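Local coordinates for protein oxidoreductase (Corynebacterium diphtheriae, PDB 3K1Y) that probably acts as an FMN-binding oxidoreductase of the NADPH-dependent FMN reductase family, with a flavodoxin-like fold, at residues V95-K105 and H132-L143; M119-A130 and V150-E161. All blocks are in the same frame, centred on the assembly; numbering follows the deposited sequence.

The chain leaves strand 88-94 through 95-105, a turn that runs into helix 102-110, then passes along 119-130, which carries strand 120-127. It next enters helix 135-146 with 132-143 and comes back as the last strand with 150-161. Contact 1 closes a loop of 26 residues by laying the first of these segments against the third. Contact 2 closes one of 19 residues by pairing the second with the fourth, so the two closures cross instead of nesting. Contact 2 is the sheet pairing of a beta-alpha-beta unit; contact 1 fastens its connecting helix to the preceding turn and helix. F157, reached by V95 and V135, and R141 NH2, 2.9 Å from V152 O, join the two.

Contact 1: V95-K105 and H132-L143; sequences VFKASYTGLFK and HSLVLDYALRPL
K105 lies against L143 through its alkyl chain, CE reaching CD1 at 4.1 Å, while NZ is gripped from several sides: it forms a salt bridge with D109 and hydrogen bonds with the backbone oxygens of F96 and Y100 of the second subunit. In this flavodoxin-like fold the contact sets the turn after strand 88-94 and the first turn of helix 102-110 beside helix 135-146, at a subunit interface. Bends in the K105 chain at chi2 and chi4 bring the ammonium group to its carbonyl partners. Two rings fill the space nearer the sheet. Y100 CG takes the crowded position between backbone N and carbonyl carbon (chi1 53°), and the ring meets helix 135-146 with an edge: CE2 points at A139 O, 3.6 Å away in the ring plane, and CD2 touches A139 CB. S99 OG sits over one face of the same ring and is itself 3.5 Å from A139 CB. The methyl of A139 thus faces the hydroxyl of S99 and the Y100 ring together, both on the side of 95-105. F104 crosses L140 at about a right angle, CZ to CD2 4.0 Å, but slides past L143 in the opposite direction; L143 CD2 touches both rings, 4.0 Å from Y100 CE2 and 4.1 Å from F104 CE2. Around 136-140 the helix widens into a pi-type turn, in which R141 N bonds to L136 O; A139 and L140 both lie within it. With CG2 anti to the backbone N, V135 turns this methyl to S99 CA, 3.5 Å away. At the other end F96 to S99 form a type I' turn that brings A98 under H132: A98 CA lies over one face of the imidazole, 4.3 Å from ND1.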
loop_
_atom_site.group_PDB
_atom_site.type_symbol
_atom_site.label_atom_id
_atom_site.label_comp_id
_atom_site.label_asym_id
_atom_site.label_seq_id
_atom_site.Cartn_x
_atom_site.Cartn_y
_atom_site.Cartn_z
ATOM N N VAL A 95 -5.810 -14.690 4.433
ATOM C CA VAL A 95 -5.625 -13.765 3.330
ATOM C C VAL A 95 -6.487 -14.183 2.163
ATOM O O VAL A 95 -6.312 -15.265 1.609
ATOM C CB VAL A 95 -4.160 -13.705 2.887
ATOM C CG1 VAL A 95 -3.986 -12.603 1.832
ATOM C CG2 VAL A 95 -3.265 -13.453 4.095
ATOM N N PHE A 96 -7.443 -13.329 1.813
ATOM C CA PHE A 96 -8.349 -13.597 0.705
ATOM C C PHE A 96 -8.090 -12.520 -0.332
ATOM O O PHE A 96 -7.990 -11.341 0.002
ATOM C CB PHE A 96 -9.817 -13.533 1.161
ATOM C CG PHE A 96 -10.239 -14.662 2.069
ATOM C CD1 PHE A 96 -9.321 -15.600 2.530
ATOM C CD2 PHE A 96 -11.563 -14.759 2.494
ATOM C CE1 PHE A 96 -9.711 -16.615 3.402
ATOM C CE2 PHE A 96 -11.965 -15.769 3.365
ATOM C CZ PHE A 96 -11.035 -16.697 3.821
ATOM N N LYS A 97 -7.985 -12.937 -1.588
ATOM C CA LYS A 97 -7.717 -12.026 -2.692
ATOM C C LYS A 97 -6.594 -11.037 -2.391
ATOM O O LYS A 97 -6.687 -9.858 -2.705
ATOM C CB LYS A 97 -8.994 -11.289 -3.102
ATOM C CG LYS A 97 -10.099 -12.221 -3.638
ATOM C CD LYS A 97 -9.546 -13.192 -4.680
ATOM C CE LYS A 97 -10.643 -13.876 -5.494
ATOM N NZ LYS A 97 -11.575 -14.680 -4.668
ATOM N N ALA A 98 -5.538 -11.547 -1.764
ATOM C CA ALA A 98 -4.328 -10.783 -1.449
ATOM C C ALA A 98 -4.429 -9.679 -0.403
ATOM O O ALA A 98 -3.661 -8.715 -0.427
ATOM C CB ALA A 98 -3.726 -10.221 -2.749
ATOM N N SER A 99 -5.360 -9.818 0.526
ATOM C CA SER A 99 -5.505 -8.824 1.578
ATOM C C SER A 99 -6.359 -9.381 2.706
ATOM O O SER A 99 -6.676 -10.572 2.720
ATOM C CB SER A 99 -6.124 -7.544 1.015
ATOM O OG SER A 99 -6.201 -6.545 2.014
ATOM N N TYR A 100 -6.719 -8.536 3.664
ATOM C CA TYR A 100 -7.538 -9.004 4.774
ATOM C C TYR A 100 -8.930 -9.363 4.280
ATOM O O TYR A 100 -9.360 -8.902 3.223
ATOM C CB TYR A 100 -7.601 -7.958 5.888
ATOM C CG TYR A 100 -8.025 -6.574 5.473
ATOM C CD1 TYR A 100 -9.241 -6.352 4.821
ATOM C CD2 TYR A 100 -7.249 -5.467 5.809
ATOM C CE1 TYR A 100 -9.676 -5.057 4.522
ATOM C CE2 TYR A 100 -7.669 -4.175 5.514
ATOM C CZ TYR A 100 -8.882 -3.977 4.876
ATOM O OH TYR A 100 -9.303 -2.694 4.616
ATOM N N THR A 101 -9.625 -10.198 5.037
ATOM C CA THR A 101 -10.959 -10.655 4.656
ATOM C C THR A 101 -12.028 -9.569 4.722
ATOM O O THR A 101 -11.945 -8.646 5.533
ATOM C CB THR A 101 -11.406 -11.832 5.547
ATOM O OG1 THR A 101 -10.501 -12.931 5.390
ATOM C CG2 THR A 101 -12.777 -12.286 5.158
ATOM N N GLY A 102 -13.035 -9.687 3.863
ATOM C CA GLY A 102 -14.111 -8.720 3.875
ATOM C C GLY A 102 -14.783 -8.773 5.236
ATOM O O GLY A 102 -15.152 -7.737 5.793
ATOM N N LEU A 103 -14.923 -9.982 5.780
ATOM C CA LEU A 103 -15.557 -10.168 7.082
ATOM C C LEU A 103 -14.734 -9.490 8.182
ATOM O O LEU A 103 -15.280 -8.889 9.111
ATOM C CB LEU A 103 -15.717 -11.658 7.389
ATOM C CG LEU A 103 -16.325 -12.023 8.753
ATOM C CD1 LEU A 103 -17.777 -11.560 8.813
ATOM C CD2 LEU A 103 -16.226 -13.541 8.971
ATOM N N PHE A 104 -13.416 -9.602 8.072
ATOM C CA PHE A 104 -12.516 -8.979 9.020
ATOM C C PHE A 104 -12.774 -7.481 8.908
ATOM O O PHE A 104 -12.953 -6.787 9.914
ATOM C CB PHE A 104 -11.071 -9.302 8.625
ATOM C CG PHE A 104 -10.022 -8.595 9.449
ATOM C CD1 PHE A 104 -9.546 -9.162 10.626
ATOM C CD2 PHE A 104 -9.461 -7.391 9.005
ATOM C CE1 PHE A 104 -8.517 -8.550 11.353
ATOM C CE2 PHE A 104 -8.439 -6.771 9.719
ATOM C CZ PHE A 104 -7.960 -7.356 10.900
ATOM N N LYS A 105 -12.810 -6.990 7.673
ATOM C CA LYS A 105 -13.022 -5.566 7.435
ATOM C C LYS A 105 -14.373 -5.098 7.960
ATOM O O LYS A 105 -14.484 -4.015 8.546
ATOM C CB LYS A 105 -12.918 -5.248 5.938
ATOM C CG LYS A 105 -13.036 -3.756 5.596
ATOM C CD LYS A 105 -12.006 -2.928 6.376
ATOM C CE LYS A 105 -11.744 -1.572 5.724
ATOM N NZ LYS A 105 -12.958 -0.725 5.560
ATOM N N HIS A 132 2.552 -13.136 0.326
ATOM C CA HIS A 132 1.690 -12.014 0.675
ATOM C C HIS A 132 1.953 -11.461 2.083
ATOM O O HIS A 132 1.107 -10.772 2.657
ATOM C CB HIS A 132 0.223 -12.446 0.542
ATOM C CG HIS A 132 -0.175 -12.782 -0.862
ATOM N ND1 HIS A 132 -1.193 -13.664 -1.160
ATOM C CD2 HIS A 132 0.318 -12.361 -2.051
ATOM C CE1 HIS A 132 -1.305 -13.773 -2.470
ATOM N NE2 HIS A 132 -0.400 -12.991 -3.035
ATOM N N SER A 133 3.126 -11.735 2.637
ATOM C CA SER A 133 3.410 -11.247 3.978
ATOM C C SER A 133 3.280 -9.731 4.123
ATOM O O SER A 133 3.031 -9.238 5.223
ATOM C CB SER A 133 4.798 -11.703 4.441
ATOM O OG SER A 133 5.821 -11.109 3.669
ATOM N N LEU A 134 3.423 -8.982 3.033
ATOM C CA LEU A 134 3.301 -7.522 3.133
ATOM C C LEU A 134 1.848 -7.067 3.295
ATOM O O LEU A 134 1.550 -5.870 3.234
ATOM C CB LEU A 134 3.938 -6.818 1.921
ATOM C CG LEU A 134 5.456 -6.945 1.699
ATOM C CD1 LEU A 134 5.861 -6.121 0.493
ATOM C CD2 LEU A 134 6.217 -6.474 2.917
ATOM N N VAL A 135 0.939 -8.015 3.494
ATOM C CA VAL A 135 -0.456 -7.655 3.707
ATOM C C VAL A 135 -0.530 -6.959 5.063
ATOM O O VAL A 135 -1.463 -6.215 5.342
ATOM C CB VAL A 135 -1.382 -8.888 3.736
ATOM C CG1 VAL A 135 -1.031 -9.782 4.922
ATOM C CG2 VAL A 135 -2.823 -8.436 3.824
ATOM N N LEU A 136 0.464 -7.208 5.907
ATOM C CA LEU A 136 0.506 -6.575 7.218
ATOM C C LEU A 136 0.771 -5.074 7.116
ATOM O O LEU A 136 -0.035 -4.260 7.569
ATOM C CB LEU A 136 1.582 -7.215 8.094
ATOM C CG LEU A 136 1.337 -8.649 8.573
ATOM C CD1 LEU A 136 2.461 -9.072 9.518
ATOM C CD2 LEU A 136 -0.009 -8.732 9.286
ATOM N N ASP A 137 1.894 -4.711 6.503
ATOM C CA ASP A 137 2.274 -3.305 6.391
ATOM C C ASP A 137 1.553 -2.428 5.388
ATOM O O ASP A 137 1.697 -1.209 5.431
ATOM C CB ASP A 137 3.774 -3.182 6.149
ATOM C CG ASP A 137 4.573 -3.559 7.363
ATOM O OD1 ASP A 137 4.055 -3.349 8.480
ATOM O OD2 ASP A 137 5.713 -4.051 7.206
ATOM N N TYR A 138 0.770 -3.032 4.500
ATOM C CA TYR A 138 0.056 -2.263 3.492
ATOM C C TYR A 138 -1.461 -2.321 3.581
ATOM O O TYR A 138 -2.145 -1.567 2.890
ATOM C CB TYR A 138 0.515 -2.705 2.101
ATOM C CG TYR A 138 1.919 -2.265 1.790
ATOM C CD1 TYR A 138 2.221 -0.919 1.631
ATOM C CD2 TYR A 138 2.954 -3.186 1.705
ATOM C CE1 TYR A 138 3.523 -0.496 1.402
ATOM C CE2 TYR A 138 4.267 -2.772 1.473
ATOM C CZ TYR A 138 4.539 -1.426 1.328
ATOM O OH TYR A 138 5.830 -1.001 1.139
ATOM N N ALA A 139 -1.988 -3.215 4.419
ATOM C CA ALA A 139 -3.432 -3.341 4.586
ATOM C C ALA A 139 -3.874 -3.262 6.052
ATOM O O ALA A 139 -4.706 -2.422 6.391
ATOM C CB ALA A 139 -3.932 -4.639 3.948
ATOM N N LEU A 140 -3.331 -4.116 6.924
ATOM C CA LEU A 140 -3.729 -4.087 8.340
ATOM C C LEU A 140 -3.182 -2.913 9.128
ATOM O O LEU A 140 -3.893 -2.303 9.937
ATOM C CB LEU A 140 -3.326 -5.366 9.067
ATOM C CG LEU A 140 -4.210 -6.578 8.784
ATOM C CD1 LEU A 140 -3.751 -7.227 7.488
ATOM C CD2 LEU A 140 -4.116 -7.558 9.941
ATOM N N ARG A 141 -1.916 -2.600 8.903
ATOM C CA ARG A 141 -1.284 -1.501 9.606
ATOM C C ARG A 141 -2.020 -0.193 9.291
ATOM O O ARG A 141 -2.494 0.500 10.189
ATOM C CB ARG A 141 0.194 -1.430 9.202
ATOM C CG ARG A 141 1.024 -0.472 10.032
ATOM C CD ARG A 141 2.415 -1.030 10.283
ATOM N NE ARG A 141 2.749 -0.821 11.685
ATOM C CZ ARG A 141 3.273 -1.739 12.483
ATOM N NH1 ARG A 141 3.543 -2.956 12.027
ATOM N NH2 ARG A 141 3.493 -1.440 13.754
ATOM N N PRO A 142 -2.148 0.150 8.008
ATOM C CA PRO A 142 -2.851 1.401 7.694
ATOM C C PRO A 142 -4.245 1.463 8.331
ATOM O O PRO A 142 -4.686 2.525 8.762
ATOM C CB PRO A 142 -2.921 1.391 6.170
ATOM C CG PRO A 142 -1.675 0.591 5.783
ATOM C CD PRO A 142 -1.718 -0.544 6.783
ATOM N N LEU A 143 -4.926 0.318 8.389
ATOM C CA LEU A 143 -6.266 0.255 8.969
ATOM C C LEU A 143 -6.253 0.550 10.466
ATOM O O LEU A 143 -7.055 1.349 10.951
ATOM C CB LEU A 143 -6.895 -1.123 8.728
ATOM C CG LEU A 143 -8.299 -1.308 9.324
ATOM C CD1 LEU A 143 -9.263 -0.320 8.696
ATOM C CD2 LEU A 143 -8.786 -2.742 9.093
#

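Contact 2: M119-A130 and V150-E161; sequences MPTIIAATAGSA and VVVPTGVFAATE. With SO4 (sulfate ion), chain H.
F157 stretches its ring along strand 120-127, CG anti to the backbone N (chi1 -171°). One face lies over T126 CA, CD1 meets A125 CB at 3.6 Å, and CZ reaches A127 CB. The rim at CE2 points in plane to S129 O, 3.3 Å away, where the chain curls back past the strand end. On the other face of the sheet T126 turns OG1 to A158 O, 2.8 Å, approaching 30° from the carbonyl plane; A127 N bonds to the same oxygen, giving it two donors. Strands 120-127 and 156-159 run parallel, 12° apart in direction, and are joined through helix 135-146, which packs on the face of A125, V151 and F157, in a right-handed beta-alpha-beta crossover; helix 26-44 covers A124, T126, V156 and A158. The pairing breaks between T121 and A124, where the register shifts by two. There I122 CG1 runs obliquely to V152 CG2 at 3.4 Å, I123 meets V151 CG1 at about a right angle, and a water takes the N-H of I123 while donating to V152 O and T154 O. At the strand end T160 N bonds to A127 O; past it, S129 N donates to O3 of a sulfate, an ion probably from the crystallisation liquor, at 3.2 Å.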
loop_
_atom_site.group_PDB
_atom_site.type_symbol
_atom_site.label_atom_id
_atom_site.label_comp_id
_atom_site.label_asym_id
_atom_site.label_seq_id
_atom_site.Cartn_x
_atom_site.Cartn_y
_atom_site.Cartn_z
HETATM N N MSE A 119 -5.056 2.083 21.533
HETATM C CA MSE A 119 -4.988 0.649 21.805
HETATM C C MSE A 119 -3.718 -0.090 21.351
HETATM O O MSE A 119 -3.465 -0.222 20.151
HETATM C CB MSE A 119 -6.207 -0.034 21.173
HETATM C CG MSE A 119 -6.300 -1.531 21.398
HETATM SE SE MSE A 119 -6.610 -1.959 23.258
HETATM C CE MSE A 119 -8.473 -1.462 23.400
ATOM N N PRO A 120 -2.901 -0.578 22.310
ATOM C CA PRO A 120 -1.680 -1.309 21.936
ATOM C C PRO A 120 -2.193 -2.482 21.109
ATOM O O PRO A 120 -3.177 -3.112 21.503
ATOM C CB PRO A 120 -1.100 -1.729 23.284
ATOM C CG PRO A 120 -1.548 -0.599 24.204
ATOM C CD PRO A 120 -2.982 -0.382 23.772
ATOM N N THR A 121 -1.539 -2.770 19.979
ATOM C CA THR A 121 -2.007 -3.802 19.053
ATOM C C THR A 121 -0.961 -4.559 18.224
ATOM O O THR A 121 -0.026 -3.962 17.681
ATOM C CB THR A 121 -2.982 -3.169 18.017
ATOM O OG1 THR A 121 -4.114 -2.613 18.691
ATOM C CG2 THR A 121 -3.456 -4.204 16.998
ATOM N N ILE A 122 -1.150 -5.875 18.110
ATOM C CA ILE A 122 -0.289 -6.717 17.281
ATOM C C ILE A 122 -1.148 -7.127 16.085
ATOM O O ILE A 122 -2.264 -7.635 16.261
ATOM C CB ILE A 122 0.126 -8.034 17.971
ATOM C CG1 ILE A 122 1.276 -7.803 18.948
ATOM C CG2 ILE A 122 0.529 -9.068 16.906
ATOM C CD1 ILE A 122 1.631 -9.038 19.746
ATOM N N ILE A 123 -0.645 -6.907 14.878
ATOM C CA ILE A 123 -1.393 -7.300 13.692
ATOM C C ILE A 123 -0.825 -8.624 13.165
ATOM O O ILE A 123 0.389 -8.843 13.175
ATOM C CB ILE A 123 -1.346 -6.197 12.611
ATOM C CG1 ILE A 123 0.095 -5.792 12.323
ATOM C CG2 ILE A 123 -2.149 -4.974 13.088
ATOM C CD1 ILE A 123 0.216 -4.795 11.194
ATOM N N ALA A 124 -1.704 -9.520 12.742
ATOM C CA ALA A 124 -1.265 -10.813 12.250
ATOM C C ALA A 124 -2.129 -11.398 11.126
ATOM O O ALA A 124 -3.339 -11.151 11.044
ATOM C CB ALA A 124 -1.180 -11.801 13.418
ATOM N N ALA A 125 -1.490 -12.183 10.267
ATOM C CA ALA A 125 -2.170 -12.824 9.152
ATOM C C ALA A 125 -1.539 -14.185 8.893
ATOM O O ALA A 125 -0.465 -14.496 9.407
ATOM C CB ALA A 125 -2.062 -11.968 7.915
ATOM N N THR A 126 -2.212 -14.998 8.095
ATOM C CA THR A 126 -1.691 -16.310 7.770
ATOM C C THR A 126 -2.093 -16.740 6.368
ATOM O O THR A 126 -3.034 -16.205 5.786
ATOM C CB THR A 126 -2.195 -17.380 8.760
ATOM O OG1 THR A 126 -1.671 -18.656 8.377
ATOM C CG2 THR A 126 -3.724 -17.452 8.753
ATOM N N ALA A 127 -1.365 -17.716 5.845
ATOM C CA ALA A 127 -1.613 -18.287 4.526
ATOM C C ALA A 127 -0.654 -19.463 4.388
ATOM O O ALA A 127 0.047 -19.811 5.347
ATOM C CB ALA A 127 -1.357 -17.255 3.434
ATOM N N GLY A 128 -0.620 -20.080 3.211
ATOM C CA GLY A 128 0.268 -21.212 3.002
ATOM C C GLY A 128 1.710 -20.752 2.883
ATOM O O GLY A 128 2.596 -21.207 3.616
ATOM N N SER A 129 1.941 -19.828 1.957
ATOM C CA SER A 129 3.277 -19.304 1.744
ATOM C C SER A 129 3.362 -17.900 2.311
ATOM O O SER A 129 2.397 -17.390 2.882
ATOM C CB SER A 129 3.617 -19.286 0.250
ATOM O OG SER A 129 2.976 -18.223 -0.420
ATOM N N ALA A 130 4.518 -17.279 2.137
ATOM C CA ALA A 130 4.752 -15.937 2.638
ATOM C C ALA A 130 4.770 -14.870 1.540
ATOM O O ALA A 130 5.123 -13.718 1.802
ATOM C CB ALA A 130 6.072 -15.911 3.407
ATOM N N VAL A 150 -2.110 1.943 18.500
ATOM C CA VAL A 150 -0.656 1.952 18.416
ATOM C C VAL A 150 -0.263 0.513 18.105
ATOM O O VAL A 150 -0.405 -0.381 18.940
ATOM C CB VAL A 150 0.038 2.504 19.744
ATOM C CG1 VAL A 150 -0.996 3.125 20.667
ATOM C CG2 VAL A 150 0.840 1.425 20.448
ATOM N N VAL A 151 0.198 0.293 16.875
ATOM C CA VAL A 151 0.591 -1.044 16.425
ATOM C C VAL A 151 2.060 -1.361 16.682
ATOM O O VAL A 151 2.954 -0.667 16.179
ATOM C CB VAL A 151 0.312 -1.219 14.915
ATOM C CG1 VAL A 151 0.805 -2.581 14.444
ATOM C CG2 VAL A 151 -1.177 -1.086 14.650
ATOM N N VAL A 152 2.314 -2.419 17.452
ATOM C CA VAL A 152 3.694 -2.776 17.742
ATOM C C VAL A 152 4.409 -3.110 16.443
ATOM O O VAL A 152 3.832 -3.726 15.537
ATOM C CB VAL A 152 3.800 -3.953 18.732
ATOM C CG1 VAL A 152 2.980 -3.641 19.969
ATOM C CG2 VAL A 152 3.370 -5.259 18.084
ATOM N N PRO A 153 5.675 -2.683 16.327
ATOM C CA PRO A 153 6.535 -2.891 15.160
ATOM C C PRO A 153 6.548 -4.302 14.588
ATOM O O PRO A 153 6.636 -4.487 13.373
ATOM C CB PRO A 153 7.911 -2.485 15.676
ATOM C CG PRO A 153 7.591 -1.412 16.659
ATOM C CD PRO A 153 6.428 -2.024 17.409
ATOM N N THR A 154 6.460 -5.303 15.452
ATOM C CA THR A 154 6.521 -6.671 14.971
ATOM C C THR A 154 5.192 -7.267 14.546
ATOM O O THR A 154 4.378 -7.668 15.388
ATOM C CB THR A 154 7.145 -7.592 16.024
ATOM O OG1 THR A 154 8.392 -7.035 16.458
ATOM C CG2 THR A 154 7.384 -8.971 15.449
ATOM N N GLY A 155 4.984 -7.327 13.232
ATOM C CA GLY A 155 3.772 -7.913 12.699
ATOM C C GLY A 155 4.032 -9.401 12.636
ATOM O O GLY A 155 5.178 -9.818 12.534
ATOM N N VAL A 156 2.981 -10.209 12.697
ATOM C CA VAL A 156 3.145 -11.651 12.657
ATOM C C VAL A 156 2.453 -12.297 11.463
ATOM O O VAL A 156 1.229 -12.434 11.452
ATOM C CB VAL A 156 2.589 -12.295 13.938
ATOM C CG1 VAL A 156 2.836 -13.790 13.922
ATOM C CG2 VAL A 156 3.234 -11.666 15.148
ATOM N N PHE A 157 3.231 -12.697 10.464
ATOM C CA PHE A 157 2.660 -13.362 9.302
ATOM C C PHE A 157 3.069 -14.831 9.310
ATOM O O PHE A 157 4.231 -15.166 9.105
ATOM C CB PHE A 157 3.128 -12.733 7.992
ATOM C CG PHE A 157 2.387 -13.247 6.791
ATOM C CD1 PHE A 157 1.164 -12.690 6.425
ATOM C CD2 PHE A 157 2.885 -14.321 6.054
ATOM C CE1 PHE A 157 0.434 -13.194 5.339
ATOM C CE2 PHE A 157 2.173 -14.838 4.967
ATOM C CZ PHE A 157 0.939 -14.272 4.606
ATOM N N ALA A 158 2.102 -15.706 9.543
ATOM C CA ALA A 158 2.370 -17.131 9.583
ATOM C C ALA A 158 2.114 -17.827 8.256
ATOM O O ALA A 158 0.985 -17.877 7.767
ATOM C CB ALA A 158 1.538 -17.789 10.678
ATOM N N ALA A 159 3.186 -18.352 7.676
ATOM C CA ALA A 159 3.106 -19.105 6.431
ATOM C C ALA A 159 3.201 -20.539 6.930
ATOM O O ALA A 159 4.239 -20.954 7.427
ATOM C CB ALA A 159 4.281 -18.768 5.547
ATOM N N THR A 160 2.115 -21.289 6.824
ATOM C CA THR A 160 2.098 -22.663 7.317
ATOM C C THR A 160 3.111 -23.596 6.651
ATOM O O THR A 160 3.616 -24.525 7.282
ATOM C CB THR A 160 0.700 -23.276 7.165
ATOM O OG1 THR A 160 0.396 -23.431 5.771
ATOM C CG2 THR A 160 -0.338 -22.369 7.815
ATOM N N GLU A 161 3.411 -23.338 5.382
ATOM C CA GLU A 161 4.352 -24.162 4.636
ATOM C C GLU A 161 5.776 -24.031 5.165
ATOM O O GLU A 161 6.661 -24.795 4.780
ATOM C CB GLU A 161 4.320 -23.790 3.151
ATOM C CG GLU A 161 2.942 -23.870 2.527
ATOM C CD GLU A 161 2.959 -23.583 1.039
ATOM O OE1 GLU A 161 3.672 -22.649 0.610
ATOM O OE2 GLU A 161 2.246 -24.285 0.295
HETATM S S SO4 H . -0.718 -18.444 -0.781
HETATM O O1 SO4 H . -1.638 -17.373 -0.552
HETATM O O2 SO4 H . 0.595 -18.052 -0.837
HETATM O O3 SO4 H . -0.747 -19.414 0.188
HETATM O O4 SO4 H . -1.029 -18.984 -2.020
HETATM O O HOH W 1 2.176 -6.161 15.343
#